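Local coordinates for protein ornithine carbamoyltransferase (Gloeobacter violaceus, PDB 3GD5) that probably catalyses the reversible transfer of the carbamoyl group from carbamoyl phosphate to ornithine, giving citrulline and phosphate in arginine biosynthesis, at residues F12-L16 with V307-L311; G101-L107 with A124-I129; L158-G164 with M182-T188; E190-P194 with Q214-D218. The contacts are given in a common frame with arbitrary orientation. Residues are numbered along the deposited sequence.

Interaction 2 lies in the carbamoyl phosphate domain, and interaction 1 brings the C-terminal helix back onto it; interactions 3 and 4 lie in the ornithine domain, and the centres of interactions 2 and 3 are about 35 Å apart. Interactions 2 and 3 are buried and join neighbouring parallel strands of beta-alpha-beta units, two hydrogen bonds in the first and six in the second. Interaction 1, partly buried, and interaction 4, at the surface, rest on side-chain packing instead. Each packing contact touches a strand contact: D15 OD1 lies 2.9 Å from V128 N and L16 N 3.1 Å from V128 O, while V186 N lies 2.7 Å from Q214 O and V186 O 2.8 Å from L216 N.

Interaction 1: residues F12-L16 with V307-L311; sequences FRPDL and VLAAL
This is loop-on-helix packing in which the C-terminal helix 293-312 returns to the carbamoyl phosphate domain and meets the N-terminal segment ahead of helix 24-39, so that the two ends of the modelled chain come together. Residues 12-16 are extended except at P14 (phi/psi -62/-41), whereas 307-311 is helical, with L311 N bonded to V307 O at 2.8 Å. The CA atoms of P14 and L311 are 6.3 Å apart, those of L16 and V307 8.1 Å.

L311 has the most surface covered, 90 Å². Its CA-to-CB bond points sideways, but the m,t rotamer (chi1 -57°, chi2 -166°) brings the branch end against the loop backbone: L311 CD2 lies 3.3 Å from R13 O and 3.8 Å from F12 CB, while L311 CD1 lies 3.6 Å from P14 O and 3.9 Å from L16 CB. F12, chi1 -58° and chi2 -89°, turns its ring so that A310 CB sits over one face, 4.0 Å from the centroid and 24° off the normal, a CH-pi contact. Helix 24-39 adds Q26 and A29 against F12. Further along, L16 (t,p) points toward the helix. Its backbone bonds to V128 and N130 tie the loop to strand 128-130, and L16 CD2 meets V307 CG1 at 4.0 Å.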
loop_
_atom_site.group_PDB
_atom_site.type_symbol
_atom_site.label_atom_id
_atom_site.label_comp_id
_atom_site.label_asym_id
_atom_site.label_seq_id
_atom_site.Cartn_x
_atom_site.Cartn_y
_atom_site.Cartn_z
ATOM N N PHE A 12 -21.118 2.876 41.021
ATOM C CA PHE A 12 -21.074 3.415 39.661
ATOM C C PHE A 12 -21.818 2.455 38.757
ATOM O O PHE A 12 -22.097 1.321 39.147
ATOM C CB PHE A 12 -19.628 3.514 39.184
ATOM C CG PHE A 12 -18.763 4.361 40.058
ATOM C CD1 PHE A 12 -18.657 5.725 39.840
ATOM C CD2 PHE A 12 -18.059 3.789 41.120
ATOM C CE1 PHE A 12 -17.867 6.513 40.661
ATOM C CE2 PHE A 12 -17.268 4.570 41.945
ATOM C CZ PHE A 12 -17.173 5.935 41.713
ATOM N N ARG A 13 -22.146 2.906 37.553
ATOM C CA ARG A 13 -22.801 2.037 36.592
ATOM C C ARG A 13 -21.696 1.109 36.088
ATOM O O ARG A 13 -20.518 1.329 36.374
ATOM C CB ARG A 13 -23.342 2.843 35.426
ATOM C CG ARG A 13 -24.409 3.835 35.796
ATOM C CD ARG A 13 -25.071 4.338 34.536
ATOM N NE ARG A 13 -25.939 5.471 34.810
ATOM C CZ ARG A 13 -26.611 6.135 33.876
ATOM N NH1 ARG A 13 -26.517 5.775 32.599
ATOM N NH2 ARG A 13 -27.368 7.171 34.218
ATOM N N PRO A 14 -22.056 0.069 35.328
ATOM C CA PRO A 14 -21.056 -0.870 34.807
ATOM C C PRO A 14 -20.021 -0.241 33.872
ATOM O O PRO A 14 -18.835 -0.553 33.955
ATOM C CB PRO A 14 -21.904 -1.911 34.083
ATOM C CG PRO A 14 -23.194 -1.886 34.851
ATOM C CD PRO A 14 -23.421 -0.414 35.055
ATOM N N ASP A 15 -20.474 0.652 32.996
ATOM C CA ASP A 15 -19.599 1.284 32.014
ATOM C C ASP A 15 -19.441 2.801 32.129
ATOM O O ASP A 15 -20.151 3.465 32.880
ATOM C CB ASP A 15 -20.123 0.972 30.610
ATOM C CG ASP A 15 -20.568 -0.470 30.461
ATOM O OD1 ASP A 15 -19.732 -1.377 30.618
ATOM O OD2 ASP A 15 -21.764 -0.698 30.188
ATOM N N LEU A 16 -18.484 3.329 31.370
ATOM C CA LEU A 16 -18.238 4.765 31.291
ATOM C C LEU A 16 -18.116 5.043 29.805
ATOM O O LEU A 16 -17.011 5.149 29.278
ATOM C CB LEU A 16 -16.939 5.183 31.996
ATOM C CG LEU A 16 -16.586 6.660 31.745
ATOM C CD1 LEU A 16 -17.747 7.551 32.186
ATOM C CD2 LEU A 16 -15.318 7.041 32.481
ATOM N N VAL A 307 -10.845 5.389 37.156
ATOM C CA VAL A 307 -11.944 4.722 36.458
ATOM C C VAL A 307 -11.732 3.215 36.499
ATOM O O VAL A 307 -12.646 2.468 36.845
ATOM C CB VAL A 307 -12.092 5.176 34.976
ATOM C CG1 VAL A 307 -12.182 6.684 34.907
ATOM C CG2 VAL A 307 -10.936 4.666 34.141
ATOM N N LEU A 308 -10.523 2.768 36.163
ATOM C CA LEU A 308 -10.209 1.342 36.179
ATOM C C LEU A 308 -10.532 0.759 37.563
ATOM O O LEU A 308 -11.202 -0.269 37.681
ATOM C CB LEU A 308 -8.726 1.114 35.835
ATOM C CG LEU A 308 -8.291 1.460 34.394
ATOM C CD1 LEU A 308 -6.788 1.391 34.277
ATOM C CD2 LEU A 308 -8.943 0.507 33.404
ATOM N N ALA A 309 -10.065 1.425 38.612
ATOM C CA ALA A 309 -10.329 0.952 39.961
ATOM C C ALA A 309 -11.833 0.901 40.229
ATOM O O ALA A 309 -12.359 -0.110 40.684
ATOM C CB ALA A 309 -9.650 1.858 40.969
ATOM N N ALA A 310 -12.519 1.996 39.924
ATOM C CA ALA A 310 -13.955 2.097 40.147
ATOM C C ALA A 310 -14.804 1.064 39.418
ATOM O O ALA A 310 -15.708 0.481 40.010
ATOM C CB ALA A 310 -14.439 3.495 39.781
ATOM N N LEU A 311 -14.524 0.840 38.137
ATOM C CA LEU A 311 -15.323 -0.096 37.351
ATOM C C LEU A 311 -14.890 -1.559 37.347
ATOM O O LEU A 311 -15.694 -2.435 37.025
ATOM C CB LEU A 311 -15.433 0.403 35.908
ATOM C CG LEU A 311 -16.030 1.804 35.718
ATOM C CD1 LEU A 311 -16.385 2.020 34.241
ATOM C CD2 LEU A 311 -17.281 1.946 36.577
#

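Interaction 2: residues G101-L107 with A124-I129; sequences GRYVDGL and AGIPVI
After helix 114-124, G125, with positive phi (77°), leaves the helical path. Just before it, A124 O receives a CA-H...O contact from G101 CA at 3.3 Å; a CB on G101 would fall about 2.0 Å from that oxygen, so this backbone leaves no room for a side chain at G101. A124 CB also meets L107 CD1 at 4.0 Å. I126, extended with chi1 45° (p) and chi2 172° (t), directs CD1 at V104 CG2 (3.7 Å), L107 CG (3.9 Å) and G101 CA (3.8 Å), and has 90 Å² covered. P127 O accepts L107 N at 3.0 Å (158°), with P127 CD 3.5 Å from D105 O. V128 pairs with L107 in a parallel bridge, CA-CA 4.8 Å, their side chains on the same face of the sheet. I129 N then donates to L107 O at 2.7 Å (169°). These bonds join the two strands of the beta-alpha-beta unit 106-110, 114-124, 128-130: L117 and A121 of its helix cover V128, while V307 and L308 of helix 293-312 pack on I129.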
loop_
_atom_site.group_PDB
_atom_site.type_symbol
_atom_site.label_atom_id
_atom_site.label_comp_id
_atom_site.label_asym_id
_atom_site.label_seq_id
_atom_site.Cartn_x
_atom_site.Cartn_y
_atom_site.Cartn_z
ATOM N N GLY A 101 -14.926 -11.062 26.133
ATOM C CA GLY A 101 -15.488 -11.096 27.469
ATOM C C GLY A 101 -15.104 -12.363 28.210
ATOM O O GLY A 101 -15.195 -12.413 29.434
ATOM N N ARG A 102 -14.670 -13.389 27.479
ATOM C CA ARG A 102 -14.266 -14.649 28.111
ATOM C C ARG A 102 -12.782 -14.669 28.459
ATOM O O ARG A 102 -12.330 -15.566 29.174
ATOM C CB ARG A 102 -14.544 -15.854 27.193
ATOM C CG ARG A 102 -15.995 -16.080 26.811
ATOM C CD ARG A 102 -16.893 -16.233 28.028
ATOM N NE ARG A 102 -18.248 -16.597 27.630
ATOM C CZ ARG A 102 -18.724 -17.837 27.633
ATOM N NH1 ARG A 102 -17.956 -18.846 28.025
ATOM N NH2 ARG A 102 -19.964 -18.071 27.230
ATOM N N TYR A 103 -12.021 -13.697 27.954
ATOM C CA TYR A 103 -10.581 -13.666 28.211
ATOM C C TYR A 103 -10.090 -12.555 29.139
ATOM O O TYR A 103 -9.274 -12.803 30.027
ATOM C CB TYR A 103 -9.790 -13.565 26.897
ATOM C CG TYR A 103 -10.055 -14.642 25.865
ATOM C CD1 TYR A 103 -10.223 -15.986 26.233
ATOM C CD2 TYR A 103 -10.091 -14.325 24.506
ATOM C CE1 TYR A 103 -10.415 -16.988 25.260
ATOM C CE2 TYR A 103 -10.282 -15.308 23.533
ATOM C CZ TYR A 103 -10.440 -16.637 23.911
ATOM O OH TYR A 103 -10.594 -17.597 22.926
ATOM N N VAL A 104 -10.556 -11.330 28.921
ATOM C CA VAL A 104 -10.125 -10.208 29.743
ATOM C C VAL A 104 -11.198 -9.749 30.736
ATOM O O VAL A 104 -12.325 -10.234 30.716
ATOM C CB VAL A 104 -9.681 -9.003 28.856
ATOM C CG1 VAL A 104 -8.550 -9.432 27.926
ATOM C CG2 VAL A 104 -10.843 -8.480 28.052
ATOM N N ASP A 105 -10.845 -8.791 31.584
ATOM C CA ASP A 105 -11.762 -8.292 32.607
ATOM C C ASP A 105 -12.266 -6.874 32.382
ATOM O O ASP A 105 -13.045 -6.351 33.177
ATOM C CB ASP A 105 -11.062 -8.371 33.949
ATOM C CG ASP A 105 -10.416 -9.712 34.166
ATOM O OD1 ASP A 105 -11.143 -10.666 34.496
ATOM O OD2 ASP A 105 -9.187 -9.820 33.980
ATOM N N GLY A 106 -11.826 -6.248 31.300
ATOM C CA GLY A 106 -12.260 -4.897 31.020
ATOM C C GLY A 106 -11.805 -4.449 29.651
ATOM O O GLY A 106 -10.813 -4.953 29.126
ATOM N N LEU A 107 -12.533 -3.506 29.065
ATOM C CA LEU A 107 -12.185 -3.009 27.748
ATOM C C LEU A 107 -12.183 -1.493 27.681
ATOM O O LEU A 107 -13.163 -0.840 28.032
ATOM C CB LEU A 107 -13.159 -3.551 26.695
ATOM C CG LEU A 107 -13.210 -5.068 26.493
ATOM C CD1 LEU A 107 -14.330 -5.407 25.512
ATOM C CD2 LEU A 107 -11.864 -5.572 25.980
ATOM N N ALA A 124 -20.032 -7.615 25.419
ATOM C CA ALA A 124 -18.842 -8.001 26.171
ATOM C C ALA A 124 -19.118 -8.664 27.517
ATOM O O ALA A 124 -18.443 -9.628 27.891
ATOM C CB ALA A 124 -17.936 -6.786 26.370
ATOM N N GLY A 125 -20.094 -8.148 28.255
ATOM C CA GLY A 125 -20.394 -8.730 29.548
ATOM C C GLY A 125 -19.366 -8.303 30.574
ATOM O O GLY A 125 -19.328 -8.826 31.685
ATOM N N ILE A 126 -18.518 -7.348 30.194
ATOM C CA ILE A 126 -17.493 -6.829 31.094
ATOM C C ILE A 126 -17.449 -5.308 30.970
ATOM O O ILE A 126 -17.852 -4.744 29.947
ATOM C CB ILE A 126 -16.076 -7.430 30.796
ATOM C CG1 ILE A 126 -15.791 -7.428 29.292
ATOM C CG2 ILE A 126 -15.972 -8.842 31.372
ATOM C CD1 ILE A 126 -14.354 -7.819 28.942
ATOM N N PRO A 127 -16.967 -4.621 32.013
ATOM C CA PRO A 127 -16.895 -3.158 31.982
ATOM C C PRO A 127 -16.264 -2.613 30.705
ATOM O O PRO A 127 -15.203 -3.074 30.280
ATOM C CB PRO A 127 -16.062 -2.825 33.214
ATOM C CG PRO A 127 -16.357 -3.957 34.153
ATOM C CD PRO A 127 -16.344 -5.158 33.236
ATOM N N VAL A 128 -16.922 -1.636 30.090
ATOM C CA VAL A 128 -16.404 -1.011 28.880
ATOM C C VAL A 128 -16.203 0.482 29.118
ATOM O O VAL A 128 -17.101 1.178 29.597
ATOM C CB VAL A 128 -17.349 -1.212 27.679
ATOM C CG1 VAL A 128 -16.876 -0.365 26.498
ATOM C CG2 VAL A 128 -17.383 -2.683 27.289
ATOM N N ILE A 129 -15.011 0.968 28.783
ATOM C CA ILE A 129 -14.668 2.367 28.969
ATOM C C ILE A 129 -14.445 3.033 27.626
ATOM O O ILE A 129 -13.793 2.473 26.745
ATOM C CB ILE A 129 -13.383 2.503 29.805
ATOM C CG1 ILE A 129 -13.582 1.839 31.166
ATOM C CG2 ILE A 129 -13.003 3.967 29.956
ATOM C CD1 ILE A 129 -12.287 1.545 31.892
#

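Interaction 3: residues L158-G164 with M182-T188; sequences LKLAYVG and MSIAVAT
Both segments are extended and run parallel: the axes of strands 159-163 and 183-187 approach to 4.5 Å at -15°. Register is in step, from K159 with S183 (CA-CA 4.5 Å) to V163 with A187 (4.8 Å). Six backbone bonds follow: S183 N to L158 O (2.8 Å), L160 N to S183 O (2.7 Å), A185 N to L160 O (2.9 Å), Y162 N to A185 O (2.8 Å), A187 N to Y162 O (2.8 Å) and G164 N to A187 O (3.0 Å). With helix 168-180 as the crossover, this is the first beta-alpha-beta unit of the five-stranded, Rossmann-like ornithine domain (sheet order 3-2-1-4-5). On the face of L160, I184, Y162 and V186, toward that helix, L160 CD1 meets I184 CG1 at 4.1 Å and Y162 CD2 meets V186 CG2 at 3.8 Å; M182, t,t,m, sets SD 3.7 Å from L160 CB. On the other face, all-trans K159 lays CE 4.0 Å from A185 CB, its NZ bonded to A222 O and R224 O. G164 (phi/psi 139/-137) has backbone angles calling for glycine.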
loop_
_atom_site.group_PDB
_atom_site.type_symbol
_atom_site.label_atom_id
_atom_site.label_comp_id
_atom_site.label_asym_id
_atom_site.label_seq_id
_atom_site.Cartn_x
_atom_site.Cartn_y
_atom_site.Cartn_z
ATOM N N LEU A 158 -16.206 28.436 39.418
ATOM C CA LEU A 158 -15.226 28.702 38.372
ATOM C C LEU A 158 -15.883 28.784 36.996
ATOM O O LEU A 158 -17.010 28.324 36.802
ATOM C CB LEU A 158 -14.174 27.592 38.362
ATOM C CG LEU A 158 -12.804 27.857 38.987
ATOM C CD1 LEU A 158 -12.939 28.663 40.268
ATOM C CD2 LEU A 158 -12.119 26.518 39.245
ATOM N N LYS A 159 -15.178 29.390 36.046
ATOM C CA LYS A 159 -15.679 29.496 34.688
ATOM C C LYS A 159 -14.635 28.962 33.695
ATOM O O LYS A 159 -13.460 29.349 33.730
ATOM C CB LYS A 159 -16.029 30.944 34.337
ATOM C CG LYS A 159 -16.651 31.079 32.948
ATOM C CD LYS A 159 -16.585 32.503 32.413
ATOM C CE LYS A 159 -17.262 32.610 31.054
ATOM N NZ LYS A 159 -17.180 33.976 30.455
ATOM N N LEU A 160 -15.088 28.068 32.818
ATOM C CA LEU A 160 -14.250 27.445 31.784
ATOM C C LEU A 160 -14.714 27.954 30.413
ATOM O O LEU A 160 -15.905 27.935 30.094
ATOM C CB LEU A 160 -14.401 25.913 31.866
ATOM C CG LEU A 160 -13.749 24.858 30.945
ATOM C CD1 LEU A 160 -13.923 25.251 29.493
ATOM C CD2 LEU A 160 -12.282 24.679 31.282
ATOM N N ALA A 161 -13.773 28.433 29.610
ATOM C CA ALA A 161 -14.094 28.910 28.271
ATOM C C ALA A 161 -13.373 28.029 27.256
ATOM O O ALA A 161 -12.153 27.874 27.311
ATOM C CB ALA A 161 -13.665 30.351 28.104
ATOM N N TYR A 162 -14.136 27.440 26.344
ATOM C CA TYR A 162 -13.576 26.580 25.307
ATOM C C TYR A 162 -13.696 27.287 23.968
ATOM O O TYR A 162 -14.752 27.820 23.633
ATOM C CB TYR A 162 -14.328 25.249 25.245
ATOM C CG TYR A 162 -13.885 24.356 24.107
ATOM C CD1 TYR A 162 -12.943 23.351 24.307
ATOM C CD2 TYR A 162 -14.398 24.532 22.823
ATOM C CE1 TYR A 162 -12.522 22.536 23.255
ATOM C CE2 TYR A 162 -13.985 23.727 21.763
ATOM C CZ TYR A 162 -13.051 22.729 21.986
ATOM O OH TYR A 162 -12.676 21.910 20.947
ATOM N N VAL A 163 -12.611 27.299 23.202
ATOM C CA VAL A 163 -12.623 27.949 21.896
ATOM C C VAL A 163 -12.064 27.001 20.852
ATOM O O VAL A 163 -11.021 26.380 21.059
ATOM C CB VAL A 163 -11.790 29.265 21.899
ATOM C CG1 VAL A 163 -12.291 30.191 23.002
ATOM C CG2 VAL A 163 -10.305 28.961 22.088
ATOM N N GLY A 164 -12.772 26.894 19.734
ATOM C CA GLY A 164 -12.352 26.018 18.662
ATOM C C GLY A 164 -13.533 25.279 18.066
ATOM O O GLY A 164 -14.599 25.860 17.843
ATOM N N MET A 182 -19.291 24.142 37.499
ATOM C CA MET A 182 -18.384 25.063 36.832
ATOM C C MET A 182 -19.094 25.615 35.607
ATOM O O MET A 182 -19.648 24.855 34.806
ATOM C CB MET A 182 -17.099 24.337 36.413
ATOM C CG MET A 182 -16.030 25.243 35.810
ATOM S SD MET A 182 -14.530 24.363 35.246
ATOM C CE MET A 182 -13.886 23.797 36.740
ATOM N N SER A 183 -19.098 26.939 35.472
ATOM C CA SER A 183 -19.732 27.577 34.329
ATOM C C SER A 183 -18.868 27.362 33.093
ATOM O O SER A 183 -17.640 27.375 33.172
ATOM C CB SER A 183 -19.912 29.078 34.578
ATOM O OG SER A 183 -20.915 29.318 35.554
ATOM N N ILE A 184 -19.510 27.154 31.952
ATOM C CA ILE A 184 -18.769 26.943 30.720
ATOM C C ILE A 184 -19.343 27.699 29.534
ATOM O O ILE A 184 -20.550 27.709 29.298
ATOM C CB ILE A 184 -18.684 25.438 30.344
ATOM C CG1 ILE A 184 -17.972 25.289 28.989
ATOM C CG2 ILE A 184 -20.083 24.816 30.320
ATOM C CD1 ILE A 184 -17.703 23.862 28.569
ATOM N N ALA A 185 -18.451 28.338 28.794
ATOM C CA ALA A 185 -18.814 29.089 27.609
ATOM C C ALA A 185 -18.031 28.451 26.460
ATOM O O ALA A 185 -16.798 28.385 26.497
ATOM C CB ALA A 185 -18.419 30.550 27.780
ATOM N N VAL A 186 -18.746 27.965 25.451
ATOM C CA VAL A 186 -18.106 27.331 24.313
ATOM C C VAL A 186 -18.269 28.176 23.067
ATOM O O VAL A 186 -19.382 28.383 22.583
ATOM C CB VAL A 186 -18.688 25.925 24.061
ATOM C CG1 VAL A 186 -20.203 25.997 24.020
ATOM C CG2 VAL A 186 -18.152 25.361 22.748
ATOM N N ALA A 187 -17.144 28.659 22.552
ATOM C CA ALA A 187 -17.133 29.486 21.358
ATOM C C ALA A 187 -16.603 28.705 20.155
ATOM O O ALA A 187 -15.498 28.156 20.186
ATOM C CB ALA A 187 -16.273 30.735 21.600
ATOM N N THR A 188 -17.400 28.664 19.091
ATOM C CA THR A 188 -17.022 27.949 17.875
ATOM C C THR A 188 -17.533 28.684 16.653
ATOM O O THR A 188 -18.377 29.575 16.759
ATOM C CB THR A 188 -17.668 26.557 17.806
ATOM O OG1 THR A 188 -19.018 26.689 17.337
ATOM C CG2 THR A 188 -17.676 25.898 19.171
#

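Interaction 4: residues E190-P194 with Q214-D218; sequences EGFTP and QILRD
R217 reaches back from the end of strand 213-216 with chi1 -170° (t), chi2 66° (p), chi3 61° (p) and chi4 -95°. Its CA-to-CB bond points sideways, but these turns curl the guanidinium over the loop 190-194, and 65 Å² of the residue is covered. E190 CA lies over one face of the guanidinium, 3.3 Å from R217 NE, while T193 CG2 is 3.9 Å from R217 NH1. E190 itself extends its side chain as t,t with chi3 -61°, and its CB is 3.8 Å from R217 NE, so the arginine meets the aliphatic base of the glutamate. The R217 NH2 atom makes a weak hydrogen bond to T188 O, which links the arginine to the residue just after strand 183-187.

The loop leads from strand 183-187 into helix 196-209, and strand 213-216, the outermost strand of the ornithine domain's parallel sheet in this chain, follows that helix; the contact thus spans the second beta-alpha-beta crossover of the Rossmann-like fold. CA atoms pair loosely, E190 with R217 at 6.7 Å and T193 with I215 at 7.5 Å. I215 adopts chi1 167° (t) and chi2 50° (p), placing CD1 3.2 Å from P194 CD, a close apolar touch, and 4.1 Å from T193 CB. T193 (chi1 64°, p) and P194 both direct CB toward the strand, and both P194 and I215 also touch V186 of strand 183-187.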
loop_
_atom_site.group_PDB
_atom_site.type_symbol
_atom_site.label_atom_id
_atom_site.label_comp_id
_atom_site.label_asym_id
_atom_site.label_seq_id
_atom_site.Cartn_x
_atom_site.Cartn_y
_atom_site.Cartn_z
ATOM N N GLU A 190 -19.692 29.229 13.223
ATOM C CA GLU A 190 -21.099 28.936 12.976
ATOM C C GLU A 190 -21.488 27.477 12.717
ATOM O O GLU A 190 -22.399 26.954 13.365
ATOM C CB GLU A 190 -21.602 29.801 11.822
ATOM C CG GLU A 190 -23.070 29.636 11.511
ATOM C CD GLU A 190 -23.550 30.672 10.522
ATOM O OE1 GLU A 190 -23.470 31.876 10.851
ATOM O OE2 GLU A 190 -24.000 30.291 9.417
ATOM N N GLY A 191 -20.823 26.816 11.779
ATOM C CA GLY A 191 -21.191 25.437 11.495
ATOM C C GLY A 191 -20.477 24.356 12.291
ATOM O O GLY A 191 -20.625 23.164 12.007
ATOM N N PHE A 192 -19.708 24.753 13.294
ATOM C CA PHE A 192 -18.976 23.777 14.084
ATOM C C PHE A 192 -19.326 23.883 15.552
ATOM O O PHE A 192 -18.450 23.829 16.405
ATOM C CB PHE A 192 -17.466 23.969 13.898
ATOM C CG PHE A 192 -17.010 23.850 12.467
ATOM C CD1 PHE A 192 -17.359 24.817 11.529
ATOM C CD2 PHE A 192 -16.256 22.754 12.054
ATOM C CE1 PHE A 192 -16.972 24.699 10.197
ATOM C CE2 PHE A 192 -15.860 22.622 10.722
ATOM C CZ PHE A 192 -16.221 23.600 9.788
ATOM N N THR A 193 -20.614 24.027 15.845
ATOM C CA THR A 193 -21.069 24.145 17.223
ATOM C C THR A 193 -21.249 22.761 17.844
ATOM O O THR A 193 -21.327 21.757 17.131
ATOM C CB THR A 193 -22.423 24.902 17.303
ATOM O OG1 THR A 193 -23.440 24.145 16.631
ATOM C CG2 THR A 193 -22.307 26.270 16.646
ATOM N N PRO A 194 -21.303 22.693 19.188
ATOM C CA PRO A 194 -21.480 21.436 19.917
ATOM C C PRO A 194 -22.832 20.847 19.547
ATOM O O PRO A 194 -23.726 21.569 19.115
ATOM C CB PRO A 194 -21.469 21.871 21.381
ATOM C CG PRO A 194 -20.695 23.145 21.372
ATOM C CD PRO A 194 -21.175 23.823 20.125
ATOM N N GLN A 214 -23.113 28.339 28.009
ATOM C CA GLN A 214 -23.270 29.222 26.864
ATOM C C GLN A 214 -22.574 28.747 25.596
ATOM O O GLN A 214 -21.386 28.415 25.610
ATOM C CB GLN A 214 -22.734 30.608 27.205
ATOM C CG GLN A 214 -23.482 31.328 28.296
ATOM C CD GLN A 214 -22.741 32.564 28.745
ATOM O OE1 GLN A 214 -21.740 32.474 29.464
ATOM N NE2 GLN A 214 -23.216 33.731 28.310
ATOM N N ILE A 215 -23.325 28.721 24.500
ATOM C CA ILE A 215 -22.782 28.338 23.207
ATOM C C ILE A 215 -22.717 29.639 22.423
ATOM O O ILE A 215 -23.723 30.143 21.933
ATOM C CB ILE A 215 -23.678 27.298 22.487
ATOM C CG1 ILE A 215 -23.253 27.159 21.021
ATOM C CG2 ILE A 215 -25.135 27.714 22.572
ATOM C CD1 ILE A 215 -21.762 26.926 20.810
ATOM N N LEU A 216 -21.513 30.187 22.327
ATOM C CA LEU A 216 -21.295 31.456 21.658
ATOM C C LEU A 216 -20.505 31.353 20.364
ATOM O O LEU A 216 -19.974 30.302 20.009
ATOM C CB LEU A 216 -20.560 32.408 22.604
ATOM C CG LEU A 216 -21.019 32.435 24.064
ATOM C CD1 LEU A 216 -20.168 33.424 24.840
ATOM C CD2 LEU A 216 -22.490 32.816 24.144
ATOM N N ARG A 217 -20.424 32.479 19.670
ATOM C CA ARG A 217 -19.698 32.558 18.422
ATOM C C ARG A 217 -18.384 33.298 18.668
ATOM O O ARG A 217 -17.350 32.934 18.110
ATOM C CB ARG A 217 -20.544 33.297 17.387
ATOM C CG ARG A 217 -20.013 33.241 15.970
ATOM C CD ARG A 217 -20.037 31.825 15.397
ATOM N NE ARG A 217 -21.381 31.252 15.336
ATOM C CZ ARG A 217 -21.907 30.467 16.272
ATOM N NH1 ARG A 217 -23.139 29.994 16.131
ATOM N NH2 ARG A 217 -21.199 30.145 17.345
ATOM N N ASP A 218 -18.425 34.320 19.523
ATOM C CA ASP A 218 -17.233 35.116 19.833
ATOM C C ASP A 218 -16.396 34.551 20.968
ATOM O O ASP A 218 -16.882 34.377 22.087
ATOM C CB ASP A 218 -17.613 36.562 20.172
ATOM C CG ASP A 218 -16.431 37.369 20.710
ATOM O OD1 ASP A 218 -15.352 37.365 20.078
ATOM O OD2 ASP A 218 -16.581 38.015 21.766
#